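PDB 6JXG: beta-glucosidase from Chaetomella raphigera, which probably hydrolyses terminal, non-reducing beta-D-glucosyl residues of glucosides, releasing beta-D-glucose, as a secreted glycoside hydrolase of family 3 in cellulose breakdown. Local coordinates for residues Ile87-Leu92 with Thr141-Asp147; Asn104-Val110 with Val150-His156. All coordinates share one frame; numbering follows the deposited sequence.

Contact 1 (Ile87-Leu92 with Thr141-Asp147); sequences IYSRGL and TITGMQD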
loop_
_atom_site.group_PDB
_atom_site.type_symbol
_atom_site.label_atom_id
_atom_site.label_comp_id
_atom_site.label_asym_id
_atom_site.label_seq_id
_atom_site.Cartn_x
_atom_site.Cartn_y
_atom_site.Cartn_z
ATOM N N ILE A 87 -2.141 9.634 5.722
ATOM C CA ILE A 87 -1.148 8.697 5.326
ATOM C C ILE A 87 0.106 8.946 6.184
ATOM O O ILE A 87 0.703 7.986 6.724
ATOM C CB ILE A 87 -0.793 8.853 3.838
ATOM C CG1 ILE A 87 -2.028 8.561 3.006
ATOM C CG2 ILE A 87 0.341 7.880 3.510
ATOM C CD1 ILE A 87 -1.958 8.765 1.496
ATOM N N TYR A 88 0.483 10.228 6.310
ATOM C CA TYR A 88 1.669 10.556 7.081
ATOM C C TYR A 88 1.461 10.140 8.523
ATOM O O TYR A 88 2.321 9.480 9.079
ATOM C CB TYR A 88 1.955 12.069 7.026
ATOM C CG TYR A 88 2.994 12.455 8.008
ATOM C CD1 TYR A 88 4.342 12.326 7.699
ATOM C CD2 TYR A 88 2.636 12.915 9.317
ATOM C CE1 TYR A 88 5.352 12.677 8.624
ATOM C CE2 TYR A 88 3.652 13.260 10.226
ATOM C CZ TYR A 88 4.992 13.114 9.865
ATOM O OH TYR A 88 6.002 13.406 10.769
ATOM N N SER A 89 0.303 10.472 9.113
ATOM C CA SER A 89 0.043 10.125 10.494
ATOM C C SER A 89 0.051 8.605 10.818
ATOM O O SER A 89 0.536 8.182 11.852
ATOM C CB SER A 89 -1.279 10.737 11.005
ATOM O OG SER A 89 -1.120 12.156 11.074
ATOM N N ARG A 90 -0.476 7.779 9.929
ATOM C CA ARG A 90 -0.341 6.308 10.100
ATOM C C ARG A 90 1.106 5.863 10.125
ATOM O O ARG A 90 1.514 5.036 10.967
ATOM C CB ARG A 90 -1.102 5.610 8.970
ATOM C CG ARG A 90 -0.938 4.111 8.946
ATOM C CD ARG A 90 -1.878 3.605 7.883
ATOM N NE ARG A 90 -1.735 2.188 7.529
ATOM C CZ ARG A 90 -0.830 1.665 6.708
ATOM N NH1 ARG A 90 0.160 2.400 6.246
ATOM N NH2 ARG A 90 -0.868 0.347 6.433
ATOM N N GLY A 91 1.942 6.476 9.289
ATOM C CA GLY A 91 3.355 6.125 9.298
ATOM C C GLY A 91 4.076 6.545 10.573
ATOM O O GLY A 91 4.883 5.759 11.187
ATOM N N LEU A 92 3.771 7.744 10.996
ATOM C CA LEU A 92 4.300 8.246 12.286
ATOM C C LEU A 92 3.886 7.320 13.431
ATOM O O LEU A 92 4.707 6.923 14.301
ATOM C CB LEU A 92 3.841 9.701 12.562
ATOM C CG LEU A 92 4.394 10.378 13.810
ATOM C CD1 LEU A 92 5.895 10.683 13.641
ATOM C CD2 LEU A 92 3.615 11.666 14.159
ATOM N N THR A 141 4.208 7.873 3.988
ATOM C CA THR A 141 4.367 6.794 4.996
ATOM C C THR A 141 5.810 6.682 5.541
ATOM O O THR A 141 6.051 6.594 6.728
ATOM C CB THR A 141 3.953 5.434 4.404
ATOM O OG1 THR A 141 2.572 5.510 3.932
ATOM C CG2 THR A 141 4.099 4.383 5.458
ATOM N N ILE A 142 6.774 6.711 4.652
ATOM C CA ILE A 142 8.171 6.630 5.002
ATOM C C ILE A 142 8.571 7.841 5.829
ATOM O O ILE A 142 9.289 7.708 6.817
ATOM C CB ILE A 142 9.010 6.520 3.774
ATOM C CG1 ILE A 142 8.808 5.109 3.233
ATOM C CG2 ILE A 142 10.506 6.773 4.040
ATOM C CD1 ILE A 142 9.259 4.992 1.816
ATOM N N THR A 143 8.140 9.008 5.422
ATOM C CA THR A 143 8.553 10.230 6.165
ATOM C C THR A 143 7.978 10.148 7.591
ATOM O O THR A 143 8.646 10.533 8.557
ATOM C CB THR A 143 8.108 11.497 5.447
ATOM O OG1 THR A 143 8.674 11.510 4.130
ATOM C CG2 THR A 143 8.572 12.672 6.237
ATOM N N GLY A 144 6.758 9.684 7.733
ATOM C CA GLY A 144 6.173 9.456 9.029
ATOM C C GLY A 144 6.964 8.484 9.870
ATOM O O GLY A 144 7.281 8.730 11.045
ATOM N N MET A 145 7.185 7.310 9.323
ATOM C CA MET A 145 7.879 6.257 10.034
ATOM C C MET A 145 9.260 6.708 10.524
ATOM O O MET A 145 9.621 6.532 11.714
ATOM C CB MET A 145 8.054 5.063 9.110
ATOM C CG MET A 145 6.785 4.268 8.870
ATOM S SD MET A 145 6.939 2.972 7.602
ATOM C CE MET A 145 7.868 1.697 8.455
ATOM N N GLN A 146 10.009 7.278 9.603
ATOM C CA GLN A 146 11.379 7.688 9.897
ATOM C C GLN A 146 11.437 8.967 10.765
ATOM O O GLN A 146 12.348 9.103 11.596
ATOM C CB GLN A 146 12.206 7.780 8.627
ATOM C CG GLN A 146 12.220 6.428 7.903
ATOM C CD GLN A 146 13.267 6.231 6.865
ATOM O OE1 GLN A 146 13.509 5.085 6.434
ATOM N NE2 GLN A 146 13.848 7.298 6.376
ATOM N N ASP A 147 10.438 9.825 10.661
ATOM C CA ASP A 147 10.339 10.926 11.622
ATOM C C ASP A 147 10.180 10.367 13.063
ATOM O O ASP A 147 10.682 10.993 13.969
ATOM C CB ASP A 147 9.153 11.873 11.300
ATOM C CG ASP A 147 9.408 12.813 10.157
ATOM O OD1 ASP A 147 10.544 12.917 9.643
ATOM O OD2 ASP A 147 8.414 13.507 9.781
HETATM O O HOH W 1 0.610 5.290 6.052
#

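Contact 2 (Asn104-Val110 with Val150-His156); sequences NVQLGPV and VQACAKH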
loop_
_atom_site.group_PDB
_atom_site.type_symbol
_atom_site.label_atom_id
_atom_site.label_comp_id
_atom_site.label_asym_id
_atom_site.label_seq_id
_atom_site.Cartn_x
_atom_site.Cartn_y
_atom_site.Cartn_z
ATOM N N ASN A 104 14.554 -1.959 14.965
ATOM C CA ASN A 104 15.378 -1.086 14.156
ATOM C C ASN A 104 14.810 -0.779 12.739
ATOM O O ASN A 104 14.829 0.393 12.289
ATOM C CB ASN A 104 16.823 -1.572 14.031
ATOM C CG ASN A 104 17.579 -1.528 15.384
ATOM O OD1 ASN A 104 18.087 -0.444 15.865
ATOM N ND2 ASN A 104 17.590 -2.631 16.015
ATOM N N VAL A 105 14.360 -1.839 12.075
ATOM C CA VAL A 105 13.866 -1.780 10.695
ATOM C C VAL A 105 12.470 -2.363 10.709
ATOM O O VAL A 105 12.292 -3.537 11.071
ATOM C CB VAL A 105 14.769 -2.577 9.740
ATOM C CG1 VAL A 105 14.261 -2.413 8.305
ATOM C CG2 VAL A 105 16.213 -2.054 9.904
ATOM N N GLN A 106 11.507 -1.544 10.328
ATOM C CA GLN A 106 10.117 -1.970 10.179
ATOM C C GLN A 106 9.890 -2.301 8.712
ATOM O O GLN A 106 10.104 -1.435 7.847
ATOM C CB GLN A 106 9.172 -0.875 10.647
ATOM C CG GLN A 106 7.736 -1.325 10.811
ATOM C CD GLN A 106 7.532 -2.423 11.817
ATOM O OE1 GLN A 106 8.293 -2.584 12.779
ATOM N NE2 GLN A 106 6.448 -3.170 11.641
ATOM N N LEU A 107 9.366 -3.515 8.437
ATOM C CA LEU A 107 9.390 -4.035 7.062
ATOM C C LEU A 107 8.151 -3.552 6.298
ATOM O O LEU A 107 7.193 -4.319 6.086
ATOM C CB LEU A 107 9.526 -5.588 7.085
ATOM C CG LEU A 107 10.861 -6.036 7.717
ATOM C CD1 LEU A 107 10.881 -7.537 7.832
ATOM C CD2 LEU A 107 12.094 -5.526 6.970
ATOM N N GLY A 108 8.154 -2.270 5.948
ATOM C CA GLY A 108 7.177 -1.681 5.013
ATOM C C GLY A 108 7.600 -0.214 4.781
ATOM O O GLY A 108 8.524 0.301 5.443
ATOM N N PRO A 109 6.894 0.503 3.921
ATOM C CA PRO A 109 5.702 0.132 3.252
ATOM C C PRO A 109 5.949 -0.597 1.896
ATOM O O PRO A 109 7.041 -0.896 1.538
ATOM C CB PRO A 109 4.989 1.451 3.038
ATOM C CG PRO A 109 6.120 2.461 2.795
ATOM C CD PRO A 109 7.292 1.881 3.596
ATOM N N VAL A 110 4.849 -0.948 1.238
ATOM C CA VAL A 110 4.876 -1.801 0.067
ATOM C C VAL A 110 4.625 -1.033 -1.216
ATOM O O VAL A 110 3.507 -0.542 -1.455
ATOM C CB VAL A 110 3.840 -2.942 0.243
ATOM C CG1 VAL A 110 3.740 -3.755 -1.032
ATOM C CG2 VAL A 110 4.185 -3.859 1.438
ATOM N N VAL A 150 12.227 5.058 13.322
ATOM C CA VAL A 150 12.490 3.698 12.835
ATOM C C VAL A 150 13.007 3.830 11.382
ATOM O O VAL A 150 12.756 4.849 10.687
ATOM C CB VAL A 150 11.218 2.767 12.870
ATOM C CG1 VAL A 150 10.256 3.117 11.747
ATOM C CG2 VAL A 150 11.596 1.320 12.717
ATOM N N GLN A 151 13.793 2.856 10.936
ATOM C CA GLN A 151 14.176 2.748 9.513
ATOM C C GLN A 151 13.012 2.066 8.756
ATOM O O GLN A 151 12.523 1.010 9.172
ATOM C CB GLN A 151 15.417 1.870 9.361
ATOM C CG GLN A 151 16.646 2.428 10.072
ATOM C CD GLN A 151 17.886 1.540 9.990
ATOM O OE1 GLN A 151 18.496 1.132 11.045
ATOM N NE2 GLN A 151 18.282 1.214 8.786
ATOM N N ALA A 152 12.523 2.669 7.704
ATOM C CA ALA A 152 11.536 2.031 6.871
ATOM C C ALA A 152 12.251 1.192 5.807
ATOM O O ALA A 152 13.469 1.292 5.596
ATOM C CB ALA A 152 10.650 3.105 6.187
ATOM N N CYS A 153 11.484 0.306 5.184
ATOM C CA CYS A 153 11.966 -0.658 4.234
ATOM C C CYS A 153 10.908 -0.746 3.118
ATOM O O CYS A 153 9.899 -1.477 3.222
ATOM C CB CYS A 153 12.135 -2.042 4.872
ATOM S SG CYS A 153 12.867 -3.257 3.668
ATOM N N ALA A 154 11.180 -0.083 2.020
ATOM C CA ALA A 154 10.359 -0.216 0.850
ATOM C C ALA A 154 10.523 -1.595 0.190
ATOM O O ALA A 154 11.639 -1.986 -0.242
ATOM C CB ALA A 154 10.682 0.883 -0.159
ATOM N N LYS A 155 9.422 -2.300 0.021
ATOM C CA LYS A 155 9.493 -3.694 -0.479
ATOM C C LYS A 155 8.365 -3.879 -1.508
ATOM O O LYS A 155 7.352 -3.116 -1.446
ATOM C CB LYS A 155 9.405 -4.681 0.698
ATOM C CG LYS A 155 8.071 -4.816 1.407
ATOM C CD LYS A 155 8.191 -5.587 2.734
ATOM C CE LYS A 155 6.801 -5.974 3.164
ATOM N NZ LYS A 155 6.757 -6.734 4.422
ATOM N N HIS A 156 8.416 -4.848 -2.406
ATOM C CA HIS A 156 9.430 -5.840 -2.673
ATOM C C HIS A 156 9.921 -5.512 -4.088
ATOM O O HIS A 156 9.119 -5.413 -5.048
ATOM C CB HIS A 156 8.814 -7.245 -2.685
ATOM C CG HIS A 156 7.949 -7.537 -1.500
ATOM N ND1 HIS A 156 6.636 -7.117 -1.417
ATOM C CD2 HIS A 156 8.220 -8.164 -0.334
ATOM C CE1 HIS A 156 6.127 -7.516 -0.261
ATOM N NE2 HIS A 156 7.061 -8.178 0.395
#

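Contact 1 (Ile87-Leu92 with Thr141-Asp147)
Ile87 opens the contact with its CG2 branch, which lies 3.3 Å from Thr141 OG1, the two side chains crossing at about a right angle. A water links three groups here: it donates to Ile87 O and to Thr141 OG1 and accepts from Arg90 NH1, while Thr141 OG1 is also bonded to Ala137 O. Tyr88 starts out pointing away from the other helix, but with CG anti to the backbone N (chi1 169°) its ring swings back beside Gly144, and CE1 comes to 3.3 Å from Gly144 CA. At the ring edge its hydroxyl donates to Asp147 OD2 over 2.6 Å, meeting the anti lone pair of OD2, away from the other carboxylate oxygen, with ring and carboxylate planes 63° apart. The two segments run in the same general direction at a crossing angle of -34°, their axes 6.6 Å apart, a glycine-mediated helix pairing in the helical layer around the strands of the TIM-barrel-like domain. The Arg90 guanidinium has that water in its plane and Thr141 CG2 at its edge, and NH2 reaches Pro73 O. Gly91 and Gly144 permit this approach, since a CB on either would collide with the facing backbone. Gly91 O accepts a CA-H...O contact from Met145 CA at 3.2 Å. Leu92 CA gives a second to Gly144 O at 3.3 Å. Leu92 CD1 rests 4.2 Å from Asp147 CB.

Contact 2 (Asn104-Val110 with Val150-His156)
Cys153 meets two apolar side chains of segment 104-110 through its CB, which lies 4.1 Å from Val105 CG1 and equally far from Leu107 CD2. With SG anti to the backbone N (chi1 -176°), the sulfur also comes beside Leu107 CD2, and Ser196 and Met198 of the next strand touch Cys153 as well. Beyond this centre, the side chains of Val105 and Gln151 cross obliquely, meeting through Val105 CG2, and Val150 CG2 packs on Gln106 CB at 3.9 Å. The backbones pair in parallel as neighbouring strands of the TIM-barrel-like domain: Gln151 N donates to Asn104 O and Gln106 N to Gln151 O, the latter with a C=O...donor angle of 176°. Leu107 then centres an inverse gamma turn, closed by Gly108 N on Gln106 O at 2.8 Å, and the peptide before Pro109 is cis. Beyond the turn, Cys153 N is bonded to Gly108 O from 46° above the carbonyl plane and Lys155 N to Pro109 O. The next peptide, before His156, is also cis, and Lys155 CG lies 3.6 Å above the centre of the His156 ring; His156 ND1 is held by Gly112 O. Lys155, extended beyond CG, passes Val110 at a slant, CE 3.8 Å from Val110 CG2, and brings NZ to Leu107 O at 3.0 Å, above the carbonyl plane. Asp58 OD1 forms a long, weak ion pair with the same ammonium. Replacing Lys155 with a methionine would probably leave Leu107 O without this donor and the Asp58 carboxylate without its nearby positive charge.

From the N terminus the chain enters helix 84-100, runs through strand 105-106 and the loop after it, returns along helix 131-147 and goes on into strand 151-157. Contact 1 closes a loop of 48 residues between the two helices, contact 2 one of 39 between the two strands. Their segments alternate, so the loops cross: two successive helix-strand units lie side by side, paired once through helices and once through strands. The centres are about 11 Å apart, and helix 131-147 packs on the paired strands, tying the helix pair to the sheet. Gln146 OE1 probably accepts from Ala152 N at 2.9 Å, Met145 CE packs on Gly108 O, and Ile142 CG1 lies 3.6 Å from Pro109 CD.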